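Local coordinates for protein ribokinase RBSK (PDB 3GO6) that probably catalyses the magnesium- and ATP-dependent phosphorylation of D-ribose at O-5, giving D-ribose 5-phosphate, at residues A170-N175 and A191-V196. Sequence-based numbering, arbitrary orientation.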
loop_
_atom_site.group_PDB
_atom_site.type_symbol
_atom_site.label_atom_id
_atom_site.label_comp_id
_atom_site.label_asym_id
_atom_site.label_seq_id
_atom_site.Cartn_x
_atom_site.Cartn_y
_atom_site.Cartn_z
ATOM N N ALA A 170 27.239 13.409 23.986
ATOM C CA ALA A 170 25.780 13.339 23.825
ATOM C C ALA A 170 25.275 11.953 24.210
ATOM O O ALA A 170 25.991 10.954 24.052
ATOM C CB ALA A 170 25.393 13.642 22.402
ATOM N N VAL A 171 24.036 11.887 24.689
ATOM C CA VAL A 171 23.383 10.603 24.922
ATOM C C VAL A 171 23.179 9.823 23.604
ATOM O O VAL A 171 22.631 10.355 22.640
ATOM C CB VAL A 171 22.019 10.795 25.618
ATOM C CG1 VAL A 171 21.290 9.442 25.782
ATOM C CG2 VAL A 171 22.202 11.494 26.961
ATOM N N VAL A 172 23.617 8.566 23.571
ATOM C CA VAL A 172 23.327 7.690 22.440
ATOM C C VAL A 172 22.059 6.882 22.753
ATOM O O VAL A 172 22.056 6.014 23.621
ATOM C CB VAL A 172 24.505 6.760 22.072
ATOM C CG1 VAL A 172 24.102 5.825 20.952
ATOM C CG2 VAL A 172 25.740 7.585 21.664
ATOM N N MET A 173 20.987 7.180 22.023
ATOM C CA MET A 173 19.694 6.538 22.234
ATOM C C MET A 173 19.257 5.843 20.946
ATOM O O MET A 173 19.131 6.488 19.889
ATOM C CB MET A 173 18.676 7.596 22.690
ATOM C CG MET A 173 17.272 7.046 23.058
ATOM S SD MET A 173 16.121 8.328 23.628
ATOM C CE MET A 173 16.771 8.671 25.265
ATOM N N VAL A 174 19.050 4.531 21.022
ATOM C CA VAL A 174 18.744 3.723 19.855
ATOM C C VAL A 174 17.382 3.080 20.018
ATOM O O VAL A 174 17.106 2.408 21.020
ATOM C CB VAL A 174 19.829 2.622 19.603
ATOM C CG1 VAL A 174 19.487 1.752 18.373
ATOM C CG2 VAL A 174 21.207 3.262 19.448
ATOM N N ASN A 175 16.509 3.324 19.045
ATOM C CA ASN A 175 15.290 2.531 18.938
ATOM C C ASN A 175 15.649 1.311 18.124
ATOM O O ASN A 175 15.859 1.408 16.905
ATOM C CB ASN A 175 14.171 3.356 18.287
ATOM C CG ASN A 175 12.893 2.577 18.122
ATOM O OD1 ASN A 175 12.597 1.637 18.894
ATOM N ND2 ASN A 175 12.125 2.945 17.119
ATOM N N ALA A 191 27.448 -2.122 21.944
ATOM C CA ALA A 191 28.610 -1.914 22.836
ATOM C C ALA A 191 28.665 -0.507 23.406
ATOM O O ALA A 191 29.146 -0.307 24.522
ATOM C CB ALA A 191 29.929 -2.240 22.086
ATOM N N ILE A 192 28.150 0.467 22.657
ATOM C CA ILE A 192 28.247 1.874 23.057
ATOM C C ILE A 192 26.921 2.609 23.355
ATOM O O ILE A 192 26.948 3.736 23.850
ATOM C CB ILE A 192 29.098 2.715 22.038
ATOM C CG1 ILE A 192 28.448 2.743 20.649
ATOM C CG2 ILE A 192 30.535 2.167 21.945
ATOM C CD1 ILE A 192 29.067 3.774 19.698
ATOM N N ALA A 193 25.774 2.002 23.054
ATOM C CA ALA A 193 24.477 2.675 23.305
ATOM C C ALA A 193 24.274 2.964 24.791
ATOM O O ALA A 193 24.485 2.083 25.623
ATOM C CB ALA A 193 23.299 1.825 22.766
ATOM N N ASP A 194 23.850 4.183 25.108
ATOM C CA ASP A 194 23.471 4.574 26.453
ATOM C C ASP A 194 22.069 4.043 26.794
ATOM O O ASP A 194 21.844 3.505 27.888
ATOM C CB ASP A 194 23.514 6.105 26.616
ATOM C CG ASP A 194 24.936 6.683 26.490
ATOM O OD1 ASP A 194 25.869 6.108 27.096
ATOM O OD2 ASP A 194 25.124 7.708 25.771
ATOM N N VAL A 195 21.132 4.220 25.857
ATOM C CA VAL A 195 19.714 3.890 26.051
ATOM C C VAL A 195 19.272 3.134 24.817
ATOM O O VAL A 195 19.606 3.542 23.697
ATOM C CB VAL A 195 18.828 5.185 26.157
ATOM C CG1 VAL A 195 17.348 4.856 26.461
ATOM C CG2 VAL A 195 19.377 6.136 27.185
ATOM N N VAL A 196 18.549 2.029 25.019
ATOM C CA VAL A 196 17.930 1.302 23.930
ATOM C C VAL A 196 16.450 1.191 24.232
ATOM O O VAL A 196 16.064 0.838 25.359
ATOM C CB VAL A 196 18.540 -0.100 23.694
ATOM C CG1 VAL A 196 17.793 -0.821 22.584
ATOM C CG2 VAL A 196 20.000 0.034 23.302
HETATM O O HOH W 1 27.475 9.253 25.367
#
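In the beta-alpha-beta unit of strand 171-175, helix 183-192 and strand 195-199, Met173 pairs with Val195 and Val174 with Val196 in parallel, and Asp194 just before the second strand meets Val172. The carbonyl O of Val172 accepts two backbone donors, Asp194 N on a lone pair in the carbonyl plane and, at 3.0 Å, Val195 N nearly in line with the C=O. Two residues further along the first strand, Val174 N donates to Val195 O over 2.9 Å, so Val195 is gripped by both its N and its O. The CA-H of Met173 points at Val195 O and that of Val196 at Val174 O, as CA-H...O contacts. At the start of the ladder a side chain stands in for a backbone acceptor: Asp194 OD2 takes the N-H of Val172 at 2.8 Å, almost straight (176°), on its anti side. CB of Asp194 points toward the first strand, and chi1 (-66°) puts CG beside its own backbone N. A water donates to both Ala170 O and Asp194 OD2. On one face Met173 and Val195 run side by side, Met173 CG to Val195 CB 3.9 Å, and the bend at chi3 (-74°) sets Met173 CE against both methyls of Val195; Leu254 of helix 246-257 covers the pair. On the other face Val174 CG2 meets Ala193 CB at 4.2 Å, while Val172 packs on Ala162 of helix 155-167. Such pairing of parallel strands joined through a helix is typical of a beta-alpha-beta crossover, here in the Rossmann-like core of PfkB-family kinases.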